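PDB 2EWC: conserved hypothetical protein from Streptococcus pyogenes, which is of unknown function but belongs to the widespread YjgF family and has been named a putative translation initiation inhibitor. Local coordinates for residues B[58-71]-B[109-121]. Sequence-based numbering, arbitrary orientation.
Sequences LTLDAVVQMDCLFR and GLLFQVDGVAYSK
Phe112 turns the edge of its ring onto the face of Phe70, a T-shaped stack with centroids 5.0 Å apart and planes at 66°. Flat and apolar, both rings suit the side of the sheet that helices cover, where Val114 CG2 also lies 3.6 Å from Met66 CG. These residues belong to antiparallel strands 63-70 and 112-119. A classic beta bulge interrupts the regular pairing: Val64 N donates to Val117 O at 2.9 Å, while Gln65 N reaches the same oxygen weakly. Gly116 fits opposite Met66 because a CB there would clash with Gln65 O. Beyond the strand end, the bend of Arg71 at chi3 (-67°) turns its guanidinium so that NE and NH2 both donate to Leu110 O side-on, NE at 2.7 Å, with the oxygen in the guanidinium plane.

On the other face, Asp67 and Asp115 lie side by side; Lys95 of a neighbouring subunit bridges both carboxylates, while Lys95 of the same chain pairs with Asp67 OD1, probably offsetting their repulsion. Gln65 NE2 steadies Asp67 OD1 from above the carboxylate plane, 2.7 Å away. Strand 112-119 also pairs antiparallel with 24-30, and 63-70 runs parallel to outermost 93-98, with helices 38-54 and 76-87 packed against the Phe70 and Phe112 side.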
loop_
_atom_site.group_PDB
_atom_site.type_symbol
_atom_site.label_atom_id
_atom_site.label_comp_id
_atom_site.label_asym_id
_atom_site.label_seq_id
_atom_site.Cartn_x
_atom_site.Cartn_y
_atom_site.Cartn_z
ATOM N N LEU B 58 -24.385 42.062 1.375
ATOM C CA LEU B 58 -23.412 41.033 1.707
ATOM C C LEU B 58 -22.062 41.314 1.070
ATOM O O LEU B 58 -21.906 42.210 0.242
ATOM C CB LEU B 58 -23.913 39.629 1.331
ATOM C CG LEU B 58 -25.175 39.130 2.048
ATOM C CD1 LEU B 58 -25.591 37.803 1.475
ATOM C CD2 LEU B 58 -24.958 39.049 3.577
ATOM N N THR B 59 -21.109 40.481 1.455
ATOM C CA THR B 59 -19.707 40.651 1.209
ATOM C C THR B 59 -19.191 39.219 0.890
ATOM O O THR B 59 -19.873 38.215 1.188
ATOM C CB THR B 59 -19.148 41.241 2.523
ATOM O OG1 THR B 59 -18.583 42.554 2.315
ATOM C CG2 THR B 59 -18.209 40.319 3.239
ATOM N N LEU B 60 -18.012 39.124 0.273
ATOM C CA LEU B 60 -17.338 37.838 0.015
ATOM C C LEU B 60 -17.190 36.937 1.250
ATOM O O LEU B 60 -17.067 35.712 1.100
ATOM C CB LEU B 60 -15.945 38.065 -0.583
ATOM C CG LEU B 60 -15.850 38.723 -1.968
ATOM C CD1 LEU B 60 -14.421 38.866 -2.406
ATOM C CD2 LEU B 60 -16.637 37.963 -2.982
ATOM N N ASP B 61 -17.172 37.540 2.450
ATOM C CA ASP B 61 -17.182 36.784 3.707
ATOM C C ASP B 61 -18.460 35.907 3.812
ATOM O O ASP B 61 -18.462 34.926 4.545
ATOM C CB ASP B 61 -17.103 37.709 4.934
ATOM C CG ASP B 61 -15.650 38.112 5.344
ATOM O OD1 ASP B 61 -14.654 37.964 4.571
ATOM O OD2 ASP B 61 -15.525 38.628 6.483
ATOM N N ALA B 62 -19.534 36.262 3.096
ATOM C CA ALA B 62 -20.768 35.453 3.112
ATOM C C ALA B 62 -20.735 34.302 2.125
ATOM O O ALA B 62 -21.612 33.448 2.155
ATOM C CB ALA B 62 -21.980 36.318 2.845
ATOM N N VAL B 63 -19.732 34.251 1.250
ATOM C CA VAL B 63 -19.744 33.209 0.222
ATOM C C VAL B 63 -19.311 31.843 0.766
ATOM O O VAL B 63 -18.234 31.710 1.339
ATOM C CB VAL B 63 -18.919 33.605 -1.008
ATOM C CG1 VAL B 63 -18.981 32.474 -2.079
ATOM C CG2 VAL B 63 -19.469 34.891 -1.594
ATOM N N VAL B 64 -20.173 30.841 0.590
ATOM C CA VAL B 64 -19.941 29.510 1.142
ATOM C C VAL B 64 -19.415 28.504 0.118
ATOM O O VAL B 64 -18.693 27.566 0.488
ATOM C CB VAL B 64 -21.192 28.931 1.905
ATOM C CG1 VAL B 64 -21.610 29.859 3.054
ATOM C CG2 VAL B 64 -22.383 28.664 0.976
ATOM N N GLN B 65 -19.740 28.705 -1.156
ATOM C CA GLN B 65 -19.369 27.734 -2.199
ATOM C C GLN B 65 -19.234 28.446 -3.533
ATOM O O GLN B 65 -19.996 29.358 -3.816
ATOM C CB GLN B 65 -20.391 26.572 -2.294
ATOM C CG GLN B 65 -19.864 25.337 -3.031
ATOM C CD GLN B 65 -20.011 25.455 -4.546
ATOM O OE1 GLN B 65 -20.860 26.201 -5.027
ATOM N NE2 GLN B 65 -19.180 24.717 -5.304
HETATM N N MSE B 66 -18.261 28.029 -4.338
HETATM C CA MSE B 66 -17.941 28.709 -5.594
HETATM C C MSE B 66 -17.586 27.657 -6.618
HETATM O O MSE B 66 -16.802 26.770 -6.325
HETATM C CB MSE B 66 -16.722 29.600 -5.383
HETATM C CG MSE B 66 -16.875 31.038 -5.840
HETATM SE SE MSE B 66 -15.601 32.186 -5.223
HETATM C CE MSE B 66 -14.145 31.185 -5.276
ATOM N N ASP B 67 -18.174 27.739 -7.810
ATOM C CA ASP B 67 -17.758 26.900 -8.933
ATOM C C ASP B 67 -16.964 27.800 -9.880
ATOM O O ASP B 67 -17.453 28.862 -10.247
ATOM C CB ASP B 67 -18.976 26.312 -9.656
ATOM C CG ASP B 67 -19.546 25.102 -8.949
ATOM O OD1 ASP B 67 -18.928 24.632 -7.975
ATOM O OD2 ASP B 67 -20.616 24.596 -9.363
ATOM N N CYS B 68 -15.747 27.398 -10.235
ATOM C CA CYS B 68 -14.896 28.234 -11.098
ATOM C C CYS B 68 -14.733 27.587 -12.456
ATOM O O CYS B 68 -14.323 26.425 -12.549
ATOM C CB CYS B 68 -13.535 28.461 -10.449
ATOM S SG CYS B 68 -13.659 28.860 -8.666
ATOM N N LEU B 69 -15.085 28.314 -13.513
ATOM C CA LEU B 69 -15.048 27.738 -14.861
ATOM C C LEU B 69 -13.886 28.345 -15.651
ATOM O O LEU B 69 -13.826 29.557 -15.824
ATOM C CB LEU B 69 -16.373 27.980 -15.611
ATOM C CG LEU B 69 -17.713 27.456 -15.051
ATOM C CD1 LEU B 69 -18.880 27.719 -16.033
ATOM C CD2 LEU B 69 -17.662 25.989 -14.723
ATOM N N PHE B 70 -12.994 27.503 -16.167
ATOM C CA PHE B 70 -11.803 27.986 -16.861
ATOM C C PHE B 70 -11.794 27.439 -18.279
ATOM O O PHE B 70 -12.087 26.252 -18.497
ATOM C CB PHE B 70 -10.523 27.447 -16.219
ATOM C CG PHE B 70 -10.229 27.956 -14.825
ATOM C CD1 PHE B 70 -9.297 28.988 -14.631
ATOM C CD2 PHE B 70 -10.800 27.346 -13.715
ATOM C CE1 PHE B 70 -9.000 29.454 -13.367
ATOM C CE2 PHE B 70 -10.496 27.797 -12.424
ATOM C CZ PHE B 70 -9.604 28.863 -12.247
ATOM N N ARG B 71 -11.391 28.263 -19.237
ATOM C CA ARG B 71 -11.065 27.728 -20.557
ATOM C C ARG B 71 -9.796 26.837 -20.461
ATOM O O ARG B 71 -9.670 25.847 -21.191
ATOM C CB ARG B 71 -10.853 28.876 -21.554
ATOM C CG ARG B 71 -10.623 28.440 -22.992
ATOM C CD ARG B 71 -10.505 29.671 -23.911
ATOM N NE ARG B 71 -11.766 30.427 -24.026
ATOM C CZ ARG B 71 -12.783 30.121 -24.832
ATOM N NH1 ARG B 71 -12.726 29.041 -25.629
ATOM N NH2 ARG B 71 -13.857 30.922 -24.859
ATOM N N GLY B 109 -10.500 36.897 -25.968
ATOM C CA GLY B 109 -11.588 35.944 -25.785
ATOM C C GLY B 109 -11.982 35.803 -24.323
ATOM O O GLY B 109 -11.305 36.344 -23.444
ATOM N N LEU B 110 -13.061 35.064 -24.060
ATOM C CA LEU B 110 -13.520 34.826 -22.694
ATOM C C LEU B 110 -12.747 33.665 -22.096
ATOM O O LEU B 110 -12.678 32.597 -22.720
ATOM C CB LEU B 110 -15.016 34.507 -22.673
ATOM C CG LEU B 110 -15.639 34.014 -21.355
ATOM C CD1 LEU B 110 -15.598 35.120 -20.240
ATOM C CD2 LEU B 110 -17.081 33.564 -21.621
ATOM N N LEU B 111 -12.173 33.859 -20.905
ATOM C CA LEU B 111 -11.314 32.851 -20.280
ATOM C C LEU B 111 -11.827 32.259 -18.975
ATOM O O LEU B 111 -11.330 31.223 -18.531
ATOM C CB LEU B 111 -9.895 33.425 -20.043
ATOM C CG LEU B 111 -9.212 34.093 -21.252
ATOM C CD1 LEU B 111 -7.966 34.927 -20.861
ATOM C CD2 LEU B 111 -8.885 33.070 -22.400
ATOM N N PHE B 112 -12.796 32.916 -18.343
ATOM C CA PHE B 112 -13.121 32.600 -16.957
ATOM C C PHE B 112 -14.517 33.075 -16.558
ATOM O O PHE B 112 -14.949 34.160 -16.960
ATOM C CB PHE B 112 -12.064 33.231 -16.044
ATOM C CG PHE B 112 -12.282 32.964 -14.585
ATOM C CD1 PHE B 112 -11.871 31.758 -14.013
ATOM C CD2 PHE B 112 -12.919 33.907 -13.789
ATOM C CE1 PHE B 112 -12.081 31.497 -12.650
ATOM C CE2 PHE B 112 -13.144 33.661 -12.428
ATOM C CZ PHE B 112 -12.704 32.447 -11.857
ATOM N N GLN B 113 -15.219 32.244 -15.791
ATOM C CA GLN B 113 -16.496 32.613 -15.180
ATOM C C GLN B 113 -16.489 32.034 -13.788
ATOM O O GLN B 113 -15.759 31.079 -13.528
ATOM C CB GLN B 113 -17.685 32.031 -15.933
ATOM C CG GLN B 113 -17.886 32.551 -17.351
ATOM C CD GLN B 113 -19.165 31.999 -17.982
ATOM O OE1 GLN B 113 -19.728 31.018 -17.502
ATOM N NE2 GLN B 113 -19.613 32.618 -19.081
ATOM N N VAL B 114 -17.281 32.619 -12.890
ATOM C CA VAL B 114 -17.449 32.046 -11.569
ATOM C C VAL B 114 -18.917 32.145 -11.139
ATOM O O VAL B 114 -19.627 33.040 -11.557
ATOM C CB VAL B 114 -16.458 32.667 -10.545
ATOM C CG1 VAL B 114 -16.765 34.178 -10.256
ATOM C CG2 VAL B 114 -16.412 31.839 -9.286
ATOM N N ASP B 115 -19.389 31.174 -10.367
ATOM C CA ASP B 115 -20.684 31.301 -9.730
ATOM C C ASP B 115 -20.541 30.890 -8.273
ATOM O O ASP B 115 -19.437 30.585 -7.819
ATOM C CB ASP B 115 -21.758 30.507 -10.496
ATOM C CG ASP B 115 -21.786 29.021 -10.143
ATOM O OD1 ASP B 115 -22.826 28.366 -10.424
ATOM O OD2 ASP B 115 -20.798 28.491 -9.581
ATOM N N GLY B 116 -21.631 30.887 -7.518
ATOM C CA GLY B 116 -21.543 30.469 -6.126
ATOM C C GLY B 116 -22.839 30.546 -5.359
ATOM O O GLY B 116 -23.877 30.971 -5.892
ATOM N N VAL B 117 -22.751 30.116 -4.100
ATOM C CA VAL B 117 -23.811 30.230 -3.126
ATOM C C VAL B 117 -23.278 31.124 -1.980
ATOM O O VAL B 117 -22.140 30.973 -1.562
ATOM C CB VAL B 117 -24.212 28.818 -2.571
ATOM C CG1 VAL B 117 -25.429 28.918 -1.677
ATOM C CG2 VAL B 117 -24.475 27.807 -3.721
ATOM N N ALA B 118 -24.094 32.050 -1.496
ATOM C CA ALA B 118 -23.783 32.818 -0.279
ATOM C C ALA B 118 -24.827 32.563 0.832
ATOM O O ALA B 118 -25.906 32.028 0.565
ATOM C CB ALA B 118 -23.681 34.307 -0.599
ATOM N N TYR B 119 -24.517 32.957 2.071
ATOM C CA TYR B 119 -25.413 32.683 3.181
ATOM C C TYR B 119 -25.484 33.859 4.136
ATOM O O TYR B 119 -24.479 34.539 4.383
ATOM C CB TYR B 119 -24.926 31.453 3.934
ATOM C CG TYR B 119 -25.653 31.134 5.238
ATOM C CD1 TYR B 119 -26.848 30.416 5.228
ATOM C CD2 TYR B 119 -25.124 31.512 6.474
ATOM C CE1 TYR B 119 -27.509 30.082 6.396
ATOM C CE2 TYR B 119 -25.791 31.180 7.681
ATOM C CZ TYR B 119 -26.991 30.458 7.613
ATOM O OH TYR B 119 -27.684 30.108 8.748
ATOM N N SER B 120 -26.676 34.072 4.685
ATOM C CA SER B 120 -26.902 35.078 5.699
ATOM C C SER B 120 -28.172 34.733 6.486
ATOM O O SER B 120 -29.285 34.808 5.957
ATOM C CB SER B 120 -27.019 36.461 5.069
ATOM O OG SER B 120 -27.029 37.441 6.081
ATOM N N LYS B 121 -27.986 34.352 7.742
ATOM C CA LYS B 121 -29.088 33.925 8.617
ATOM C C LYS B 121 -30.072 35.054 8.964
ATOM O O LYS B 121 -29.662 36.104 9.456
ATOM C CB LYS B 121 -28.517 33.278 9.897
ATOM C CG LYS B 121 -29.519 32.973 11.028
ATOM C CD LYS B 121 -30.560 31.949 10.618
ATOM C CE LYS B 121 -31.532 31.642 11.758
ATOM N NZ LYS B 121 -30.976 30.638 12.700
HETATM O O HOH W 1 -21.806 26.902 -7.299
#